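Side-chain contacts in beta-N-acetylhexosaminidase (Streptomyces plicatus, PDB 1JAK), which removes terminal beta-linked N-acetylhexosamine residues from glycoconjugates by hydrolysis, probably through substrate-assisted catalysis, and is caught here with an azasugar inhibitor in its active site: residues A[363-368]-A[444-449]; A[393-398]-A[412-417]. All blocks are in the same frame, centred on the assembly; numbering follows the deposited sequence.

Contact 1 (A[363-368]-A[444-449]). With IFG ((2R,3R,4S,5R)-2-acetamido-3,4-dihydroxy-5-hydroxymethyl-piperidine), chain F.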
# COMPACT_ATOMS: atom_id res chain seq x y z
N LEU A 363 -14.17 7.23 6.84
CA LEU A 363 -14.07 6.08 5.94
C LEU A 363 -13.86 4.87 6.85
O LEU A 363 -13.26 5.00 7.91
CB LEU A 363 -12.86 6.18 5.01
CG LEU A 363 -12.82 7.21 3.88
CD1 LEU A 363 -12.47 8.57 4.44
CD2 LEU A 363 -11.77 6.78 2.86
N VAL A 364 -14.39 3.72 6.45
CA VAL A 364 -14.18 2.52 7.24
C VAL A 364 -13.54 1.47 6.35
O VAL A 364 -13.83 1.39 5.15
CB VAL A 364 -15.48 1.95 7.86
CG1 VAL A 364 -16.00 2.92 8.91
CG2 VAL A 364 -16.52 1.69 6.79
N GLN A 365 -12.63 0.69 6.93
CA GLN A 365 -11.93 -0.34 6.18
C GLN A 365 -12.51 -1.71 6.50
O GLN A 365 -12.36 -2.22 7.60
CB GLN A 365 -10.44 -0.31 6.53
CG GLN A 365 -9.58 -1.14 5.59
CD GLN A 365 -8.10 -1.02 5.87
OE1 GLN A 365 -7.65 -0.09 6.56
NE2 GLN A 365 -7.32 -1.94 5.32
N TYR A 366 -13.19 -2.28 5.51
CA TYR A 366 -13.83 -3.58 5.65
C TYR A 366 -12.86 -4.75 5.47
O TYR A 366 -12.30 -4.93 4.39
CB TYR A 366 -14.96 -3.72 4.63
CG TYR A 366 -15.74 -5.00 4.78
CD1 TYR A 366 -16.66 -5.15 5.81
CD2 TYR A 366 -15.54 -6.06 3.89
CE1 TYR A 366 -17.37 -6.34 5.96
CE2 TYR A 366 -16.25 -7.25 4.04
CZ TYR A 366 -17.16 -7.38 5.07
OH TYR A 366 -17.87 -8.55 5.22
N TRP A 367 -12.69 -5.54 6.52
CA TRP A 367 -11.81 -6.69 6.46
C TRP A 367 -12.56 -8.00 6.70
O TRP A 367 -11.98 -9.00 7.14
CB TRP A 367 -10.65 -6.54 7.46
CG TRP A 367 -11.05 -6.37 8.90
CD1 TRP A 367 -11.65 -5.28 9.47
CD2 TRP A 367 -10.82 -7.30 9.96
NE1 TRP A 367 -11.81 -5.48 10.82
CE2 TRP A 367 -11.31 -6.71 11.15
CE3 TRP A 367 -10.25 -8.58 10.03
CZ2 TRP A 367 -11.24 -7.36 12.40
CZ3 TRP A 367 -10.18 -9.22 11.27
CH2 TRP A 367 -10.68 -8.61 12.43
N GLY A 368 -13.86 -7.98 6.38
CA GLY A 368 -14.69 -9.16 6.54
C GLY A 368 -14.37 -10.24 5.51
O GLY A 368 -13.47 -10.08 4.69
N GLU A 444 -7.38 -2.18 -0.40
CA GLU A 444 -6.12 -2.17 0.31
C GLU A 444 -5.64 -3.60 0.52
O GLU A 444 -6.44 -4.51 0.68
CB GLU A 444 -6.25 -1.48 1.67
CG GLU A 444 -4.93 -1.45 2.45
CD GLU A 444 -4.96 -0.52 3.65
OE1 GLU A 444 -5.23 0.69 3.47
OE2 GLU A 444 -4.71 -0.99 4.78
N ALA A 445 -4.32 -3.78 0.49
CA ALA A 445 -3.71 -5.09 0.71
C ALA A 445 -2.84 -4.99 1.96
O ALA A 445 -1.71 -4.51 1.90
CB ALA A 445 -2.85 -5.47 -0.49
N PRO A 446 -3.37 -5.42 3.12
CA PRO A 446 -2.59 -5.35 4.36
C PRO A 446 -1.63 -6.52 4.53
O PRO A 446 -1.96 -7.66 4.21
CB PRO A 446 -3.67 -5.37 5.46
CG PRO A 446 -4.94 -4.98 4.73
CD PRO A 446 -4.79 -5.67 3.41
N LEU A 447 -0.43 -6.23 5.04
CA LEU A 447 0.55 -7.27 5.30
C LEU A 447 0.86 -7.24 6.79
O LEU A 447 1.61 -6.39 7.27
CB LEU A 447 1.84 -7.03 4.49
CG LEU A 447 2.96 -8.07 4.70
CD1 LEU A 447 2.42 -9.48 4.48
CD2 LEU A 447 4.11 -7.77 3.73
N TRP A 448 0.25 -8.16 7.53
CA TRP A 448 0.44 -8.28 8.97
C TRP A 448 1.73 -9.05 9.22
O TRP A 448 2.10 -9.92 8.44
CB TRP A 448 -0.76 -8.99 9.59
CG TRP A 448 -2.03 -8.21 9.36
CD1 TRP A 448 -3.00 -8.47 8.44
CD2 TRP A 448 -2.42 -7.01 10.03
NE1 TRP A 448 -3.98 -7.51 8.50
CE2 TRP A 448 -3.65 -6.60 9.47
CE3 TRP A 448 -1.85 -6.24 11.05
CZ2 TRP A 448 -4.32 -5.44 9.89
CZ3 TRP A 448 -2.52 -5.10 11.48
CH2 TRP A 448 -3.74 -4.71 10.90
N THR A 449 2.42 -8.74 10.32
CA THR A 449 3.70 -9.39 10.54
C THR A 449 3.92 -10.30 11.75
O THR A 449 5.06 -10.45 12.21
CB THR A 449 4.83 -8.34 10.49
OG1 THR A 449 4.57 -7.29 11.44
CG2 THR A 449 4.91 -7.72 9.10
N1 IFG F . -6.67 -9.34 12.60
C2 IFG F . -6.02 -8.17 13.26
C3 IFG F . -4.52 -7.89 12.82
C4 IFG F . -3.68 -9.17 12.61
C5 IFG F . -4.45 -10.09 11.65
C6 IFG F . -3.73 -11.39 11.29
C7 IFG F . -7.21 -6.63 11.76
C8 IFG F . -8.01 -5.40 11.41
C9 IFG F . -5.83 -10.47 12.18
N2 IFG F . -6.83 -6.96 13.03
O7 IFG F . -6.91 -7.37 10.83
O3 IFG F . -3.90 -7.07 13.80
O4 IFG F . -3.52 -9.82 13.86
O6 IFG F . -4.22 -11.92 10.07
O HOH W 1 -6.44 2.21 5.34
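Gln365 reaches across the barrel interior to Glu444. From CB its chain runs straight out from strand 363-366, CG standing opposite the backbone N (chi1 -168°); the side chain also touches Trp350 and Ile391 of the neighbouring strands. At the end, CD comes to 3.6 Å from Glu444 OE2, with the amide plane turned 71° from the carboxylate plane. NE2 gives Glu444 OE2 a weak, bent hydrogen bond of 2.8 Å (140°); it is also bonded to Ser393 OG and lies against Pro446 CG. On the other branch OE1 accepts a hydrogen bond from His315 NE2 and another from a water, whose second O-H is donated to Glu444 OE1 and so closes a second route between the side chains. Ser161 and His192 bond to OE1 and OE2 of Glu444, so both oxygens of this buried carboxylate are gripped, which would probably help it stay ionised. Just beyond the strand ends the two segments each send an indole to the inhibitor. Trp367 lays a face against the acetamide methyl, IFG C8 sitting 3.5 Å above the ring, while its NE1 is tied to Gln352 OE1. Trp448 sets its face under the piperidine, IFG C3 lying 3.4 Å above the plane, and its CZ3 is 3.3 Å from IFG O3. With Trp448 cut back to an alanine, the piperidine would probably lose its platform, a gap opening beside C3 and C4 and the inhibitor being held less firmly on that side. Here is the architecture of a (beta/alpha)8 barrel of glycoside hydrolase family 20: a polar network inside, joining strands six and eight past strand seven, and an aromatic-lined sugar pocket at the C-terminal strand ends.

Contact 2 (A[393-398]-A[412-417]). With IFG ((2R,3R,4S,5R)-2-acetamido-3,4-dihydroxy-5-hydroxymethyl-piperidine), chain F.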
# COMPACT_ATOMS: atom_id res chain seq x y z
N SER A 393 -10.78 -4.54 1.97
CA SER A 393 -9.59 -5.38 2.17
C SER A 393 -10.03 -6.64 2.91
O SER A 393 -9.64 -6.88 4.06
CB SER A 393 -8.52 -4.63 2.98
OG SER A 393 -8.96 -4.34 4.30
N PRO A 394 -10.86 -7.48 2.26
CA PRO A 394 -11.37 -8.73 2.85
C PRO A 394 -10.23 -9.62 3.34
O PRO A 394 -9.26 -9.85 2.62
CB PRO A 394 -12.14 -9.37 1.69
CG PRO A 394 -12.53 -8.19 0.83
CD PRO A 394 -11.28 -7.36 0.86
N ALA A 395 -10.36 -10.13 4.56
CA ALA A 395 -9.33 -10.98 5.14
C ALA A 395 -9.09 -12.27 4.36
O ALA A 395 -8.01 -12.86 4.44
CB ALA A 395 -9.67 -11.31 6.59
N ASP A 396 -10.09 -12.73 3.61
CA ASP A 396 -9.94 -13.94 2.82
C ASP A 396 -9.68 -13.62 1.35
O ASP A 396 -9.91 -14.44 0.47
CB ASP A 396 -11.18 -14.84 2.97
CG ASP A 396 -12.46 -14.17 2.49
OD1 ASP A 396 -12.48 -12.93 2.31
OD2 ASP A 396 -13.47 -14.90 2.30
N ARG A 397 -9.19 -12.40 1.10
CA ARG A 397 -8.88 -11.95 -0.25
C ARG A 397 -7.56 -11.19 -0.36
O ARG A 397 -6.66 -11.60 -1.09
CB ARG A 397 -9.98 -11.03 -0.78
CG ARG A 397 -11.37 -11.62 -0.82
CD ARG A 397 -11.55 -12.55 -1.99
NE ARG A 397 -12.91 -13.08 -2.03
CZ ARG A 397 -13.39 -13.83 -3.02
NH1 ARG A 397 -12.61 -14.13 -4.06
NH2 ARG A 397 -14.63 -14.28 -2.97
N THR A 398 -7.45 -10.09 0.37
CA THR A 398 -6.26 -9.24 0.29
C THR A 398 -5.32 -9.17 1.48
O THR A 398 -4.42 -8.33 1.50
CB THR A 398 -6.65 -7.80 -0.11
OG1 THR A 398 -7.34 -7.18 0.98
CG2 THR A 398 -7.57 -7.82 -1.33
N LEU A 412 -0.61 -16.89 8.33
CA LEU A 412 -1.68 -17.42 9.18
C LEU A 412 -2.76 -18.12 8.36
O LEU A 412 -2.78 -18.02 7.13
CB LEU A 412 -2.30 -16.28 10.00
CG LEU A 412 -1.32 -15.54 10.92
CD1 LEU A 412 -2.08 -14.48 11.71
CD2 LEU A 412 -0.64 -16.52 11.87
N SER A 413 -3.67 -18.80 9.05
CA SER A 413 -4.72 -19.55 8.36
C SER A 413 -6.13 -19.39 8.93
O SER A 413 -7.05 -20.10 8.51
CB SER A 413 -4.36 -21.04 8.38
OG SER A 413 -4.25 -21.51 9.72
N TRP A 414 -6.32 -18.46 9.86
CA TRP A 414 -7.63 -18.27 10.47
C TRP A 414 -8.73 -17.87 9.49
O TRP A 414 -9.90 -18.14 9.73
CB TRP A 414 -7.55 -17.24 11.61
CG TRP A 414 -7.22 -15.85 11.15
CD1 TRP A 414 -5.98 -15.29 11.06
CD2 TRP A 414 -8.15 -14.86 10.70
NE1 TRP A 414 -6.08 -14.00 10.58
CE2 TRP A 414 -7.40 -13.71 10.36
CE3 TRP A 414 -9.54 -14.83 10.56
CZ2 TRP A 414 -8.00 -12.54 9.87
CZ3 TRP A 414 -10.14 -13.67 10.08
CH2 TRP A 414 -9.37 -12.54 9.75
N ALA A 415 -8.35 -17.22 8.39
CA ALA A 415 -9.32 -16.80 7.39
C ALA A 415 -9.36 -17.79 6.23
O ALA A 415 -9.84 -17.47 5.14
CB ALA A 415 -8.96 -15.40 6.86
N GLY A 416 -8.88 -19.00 6.49
CA GLY A 416 -8.84 -20.02 5.46
C GLY A 416 -7.60 -19.78 4.62
O GLY A 416 -6.72 -19.02 5.02
N TYR A 417 -7.52 -20.43 3.47
CA TYR A 417 -6.37 -20.27 2.58
C TYR A 417 -6.73 -19.33 1.45
O TYR A 417 -7.88 -19.26 1.03
CB TYR A 417 -5.92 -21.63 2.06
CG TYR A 417 -5.45 -22.51 3.19
CD1 TYR A 417 -4.38 -22.13 3.99
CD2 TYR A 417 -6.14 -23.68 3.53
CE1 TYR A 417 -4.00 -22.87 5.10
CE2 TYR A 417 -5.76 -24.44 4.64
CZ TYR A 417 -4.69 -24.02 5.42
OH TYR A 417 -4.31 -24.73 6.53
N1 IFG F . -6.67 -9.34 12.60
C2 IFG F . -6.02 -8.17 13.26
C3 IFG F . -4.52 -7.89 12.82
C4 IFG F . -3.68 -9.17 12.61
C5 IFG F . -4.45 -10.09 11.65
C6 IFG F . -3.73 -11.39 11.29
C7 IFG F . -7.21 -6.63 11.76
C8 IFG F . -8.01 -5.40 11.41
C9 IFG F . -5.83 -10.47 12.18
N2 IFG F . -6.83 -6.96 13.03
O7 IFG F . -6.91 -7.37 10.83
O3 IFG F . -3.90 -7.07 13.80
O4 IFG F . -3.52 -9.82 13.86
O6 IFG F . -4.22 -11.92 10.07
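On the side of the sugar pocket that receives the hydroxymethyl group, Ala395 CB presses against Trp414 CH2 at 3.4 Å, bracing the far corner of an indole whose nitrogen holds the inhibitor. Trp414 NE1 donates to IFG O6 over 2.8 Å in a nearly straight bond (166°), and O6 lies in the ring plane at the indole edge. CG of Trp414 is folded between the backbone N and the carbonyl carbon (chi1 66°), a torsion that lays one face of the indole over Ala415 CB, 3.7 Å from the plane and toward the rim, and carries CH2 on to Ala395. The same methyl of Ala415 also faces the other segment, 3.6 Å from Ala395 O and 4.2 Å from Ala395 CB, so Ala415 is wedged between the indole and residues 393-398. Next along, Asp396 brings only CB to the Ala415 carbonyl; its carboxylate swings off to a salt bridge with Arg422 and to the backbone N of Asp370. No hydrogen bond crosses this contact. Each side instead keeps its own shape: Pro394 O accepts from both Arg397 N and Thr398 N, while Gly416 N closes a type I turn on Ser413 O, at a positive phi (82°) that by itself favours glycine. Leu412 adds an apolar touch to the inhibitor, its CD1 being 3.5 Å from IFG C6. All of this belongs to the long loop after the seventh barrel strand, doubled back on itself to build a wall of the active site, as loops at the C-terminal ends of the strands do in (beta/alpha)8 barrels.

Both contacts serve the same inhibitor from the same barrel but at different depths. The centre of contact 1 lies about 10 Å, that of contact 2 about 17 Å, from the centre of the chain; both are buried, though Trp414 in contact 2 is partly exposed. Contact 1 joins two strands through carboxylate and amide groups with a bridging water; contact 2 joins two pieces of one loop by small apolar groups. In sequence contact 2 is nested inside the loop closed by contact 1. They meet directly: Thr398 OG1 lies 2.8 Å from Glu444 O, and Ser393 N lies 2.9 Å from Tyr366 O, both probable hydrogen bonds. Contact 1 supplies ring faces to the inhibitor, contact 2 an indole edge.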